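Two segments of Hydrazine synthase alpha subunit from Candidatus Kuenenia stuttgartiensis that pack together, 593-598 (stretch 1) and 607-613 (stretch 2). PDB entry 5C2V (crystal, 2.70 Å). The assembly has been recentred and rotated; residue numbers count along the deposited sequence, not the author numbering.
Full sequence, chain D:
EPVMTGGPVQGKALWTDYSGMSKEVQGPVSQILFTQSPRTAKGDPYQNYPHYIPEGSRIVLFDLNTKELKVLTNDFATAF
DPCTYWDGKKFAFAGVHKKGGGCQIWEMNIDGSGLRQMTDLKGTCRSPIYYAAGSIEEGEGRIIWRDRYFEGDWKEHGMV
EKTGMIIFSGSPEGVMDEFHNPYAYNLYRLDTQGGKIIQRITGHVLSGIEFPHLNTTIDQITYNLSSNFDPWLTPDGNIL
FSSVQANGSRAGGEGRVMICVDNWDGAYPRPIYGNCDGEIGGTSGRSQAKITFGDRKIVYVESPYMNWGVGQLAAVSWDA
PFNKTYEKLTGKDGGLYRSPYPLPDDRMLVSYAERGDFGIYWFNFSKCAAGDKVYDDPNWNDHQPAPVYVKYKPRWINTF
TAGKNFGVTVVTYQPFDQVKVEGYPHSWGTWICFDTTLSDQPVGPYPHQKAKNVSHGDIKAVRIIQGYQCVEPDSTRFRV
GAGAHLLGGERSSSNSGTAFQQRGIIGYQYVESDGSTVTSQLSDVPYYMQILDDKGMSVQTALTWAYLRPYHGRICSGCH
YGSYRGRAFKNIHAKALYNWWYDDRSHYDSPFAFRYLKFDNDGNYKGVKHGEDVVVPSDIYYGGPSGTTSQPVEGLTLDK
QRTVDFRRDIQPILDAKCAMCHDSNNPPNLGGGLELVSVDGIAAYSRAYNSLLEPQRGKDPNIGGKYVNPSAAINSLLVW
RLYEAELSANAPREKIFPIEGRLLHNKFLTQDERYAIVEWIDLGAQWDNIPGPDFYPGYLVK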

# COMPACT_ATOMS: atom_id res chain seq x y z
N ALA D 593 -27.91 -11.20 22.63
CA ALA D 593 -27.33 -11.96 21.52
C ALA D 593 -27.66 -13.45 21.62
O ALA D 593 -27.39 -14.09 22.64
CB ALA D 593 -25.83 -11.75 21.47
N PHE D 594 -28.23 -13.99 20.55
CA PHE D 594 -28.63 -15.39 20.51
C PHE D 594 -27.44 -16.29 20.25
O PHE D 594 -26.48 -15.89 19.58
CB PHE D 594 -29.71 -15.61 19.45
CG PHE D 594 -30.98 -14.85 19.70
CD1 PHE D 594 -31.08 -13.51 19.37
CD2 PHE D 594 -32.08 -15.48 20.26
CE1 PHE D 594 -32.25 -12.80 19.60
CE2 PHE D 594 -33.25 -14.78 20.49
CZ PHE D 594 -33.34 -13.44 20.16
N ARG D 595 -27.49 -17.51 20.77
CA ARG D 595 -26.37 -18.44 20.65
C ARG D 595 -26.28 -19.11 19.28
O ARG D 595 -25.20 -19.23 18.71
CB ARG D 595 -26.45 -19.50 21.75
CG ARG D 595 -25.48 -20.66 21.57
CD ARG D 595 -25.42 -21.54 22.80
NE ARG D 595 -24.40 -21.08 23.75
CZ ARG D 595 -23.33 -21.79 24.09
NH1 ARG D 595 -23.15 -23.00 23.57
NH2 ARG D 595 -22.45 -21.30 24.95
N TYR D 596 -27.42 -19.54 18.75
CA TYR D 596 -27.42 -20.32 17.51
C TYR D 596 -28.23 -19.69 16.38
O TYR D 596 -28.83 -18.63 16.55
CB TYR D 596 -27.96 -21.73 17.78
CG TYR D 596 -27.10 -22.56 18.70
CD1 TYR D 596 -25.71 -22.57 18.57
CD2 TYR D 596 -27.67 -23.33 19.70
CE1 TYR D 596 -24.92 -23.34 19.41
CE2 TYR D 596 -26.89 -24.10 20.55
CZ TYR D 596 -25.52 -24.09 20.40
OH TYR D 596 -24.74 -24.85 21.24
N LEU D 597 -28.24 -20.36 15.23
CA LEU D 597 -29.05 -19.94 14.09
C LEU D 597 -30.03 -21.03 13.68
O LEU D 597 -29.83 -22.21 13.98
CB LEU D 597 -28.17 -19.59 12.88
CG LEU D 597 -27.84 -18.12 12.68
CD1 LEU D 597 -26.80 -17.73 13.67
CD2 LEU D 597 -27.38 -17.84 11.26
N LYS D 598 -31.08 -20.61 12.99
CA LYS D 598 -32.00 -21.55 12.37
C LYS D 598 -31.99 -21.34 10.86
O LYS D 598 -32.07 -20.20 10.38
CB LYS D 598 -33.42 -21.38 12.93
CG LYS D 598 -33.56 -21.84 14.37
CD LYS D 598 -35.02 -21.88 14.80
CE LYS D 598 -35.63 -20.48 14.81
NZ LYS D 598 -37.03 -20.51 15.33
N GLY D 607 -33.73 -17.84 10.96
CA GLY D 607 -33.79 -16.97 12.12
C GLY D 607 -32.71 -17.20 13.17
O GLY D 607 -31.67 -17.78 12.88
N VAL D 608 -32.98 -16.73 14.38
CA VAL D 608 -32.03 -16.84 15.50
C VAL D 608 -32.55 -17.82 16.55
O VAL D 608 -33.76 -17.98 16.71
CB VAL D 608 -31.76 -15.48 16.15
CG1 VAL D 608 -30.94 -14.59 15.22
CG2 VAL D 608 -33.06 -14.80 16.54
N LYS D 609 -31.64 -18.45 17.28
CA LYS D 609 -32.02 -19.50 18.22
C LYS D 609 -31.36 -19.36 19.59
O LYS D 609 -30.15 -19.11 19.69
CB LYS D 609 -31.70 -20.87 17.63
CG LYS D 609 -32.29 -22.04 18.40
CD LYS D 609 -31.94 -23.36 17.74
CE LYS D 609 -32.66 -24.52 18.40
NZ LYS D 609 -34.14 -24.37 18.30
N HIS D 610 -32.16 -19.52 20.64
CA HIS D 610 -31.67 -19.46 22.02
C HIS D 610 -30.76 -20.64 22.36
O HIS D 610 -30.93 -21.74 21.83
CB HIS D 610 -32.85 -19.43 23.00
CG HIS D 610 -33.47 -18.08 23.16
ND1 HIS D 610 -32.77 -16.98 23.60
CD2 HIS D 610 -34.74 -17.65 22.94
CE1 HIS D 610 -33.57 -15.93 23.65
NE2 HIS D 610 -34.78 -16.31 23.25
N GLY D 611 -29.81 -20.40 23.25
CA GLY D 611 -28.91 -21.44 23.71
C GLY D 611 -29.26 -21.91 25.11
O GLY D 611 -30.36 -21.64 25.60
N GLU D 612 -28.34 -22.62 25.75
CA GLU D 612 -28.58 -23.13 27.10
C GLU D 612 -28.35 -22.07 28.16
O GLU D 612 -28.89 -22.16 29.26
CB GLU D 612 -27.70 -24.35 27.38
CG GLU D 612 -28.19 -25.23 28.54
CD GLU D 612 -27.74 -24.73 29.91
OE1 GLU D 612 -26.79 -23.93 29.96
OE2 GLU D 612 -28.36 -25.13 30.92
N ASP D 613 -27.59 -21.03 27.83
CA ASP D 613 -27.29 -20.07 28.88
C ASP D 613 -28.41 -19.04 28.87
O ASP D 613 -28.44 -18.13 28.05
CB ASP D 613 -25.93 -19.41 28.63
CG ASP D 613 -25.60 -18.33 29.65
OD1 ASP D 613 -25.98 -18.49 30.83
OD2 ASP D 613 -24.96 -17.33 29.27

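This contact is a short antiparallel pairing of two strands, 596-598 and 607-609, extended next to it by F594, whose ring packs against V608 and H610. Four backbone hydrogen bonds hold the ladder. Y596 N donates to K609 O at 2.9 Å, and K609 N returns a bond to Y596 O, also at 2.9 Å. The second pair repeats the pattern: K598 N to G607 O and G607 N to K598 O, each 2.9 Å. Between these two hydrogen-bonded pairs sits the non-hydrogen-bonded pair L597 and V608, whose CA atoms are 4.5 Å apart. The strand directions differ by 140°, so the pairing is antiparallel, with the strands 40° off an exactly antiparallel alignment.

Side chains alternate between the two faces of the sheet. Y596, K598 and K609 share one face. There K609 CB lies 3.8 Å from Y596 CB and 3.9 Å from K598 CG, so aliphatic parts of the lysines contribute to the packing. G607 leaves its place on this face without a side chain. L597 and V608 point to the other face.

F594 precedes the strand and points toward stretch 2. V608 CG2 sits over one face of its ring, 3.6 Å from the centroid of F594 and 6° off the normal, a well-centred CH-pi contact. H610 also meets this ring. Its CA-to-CB bond points away, yet the imidazole comes back, with H610 CE1 3.4 Å from F594 CE2. The two ring planes are at 43°, an oblique arrangement.

At G611 the absence of a side chain matters. R595 CD lies 3.6 Å from G611 CA, and an ideal CB on G611 would fall 2.3 Å from R595 CD, a clash. Within stretch 1, R595 NH1 makes a weak hydrogen bond to Y596 OH at 3.4 Å.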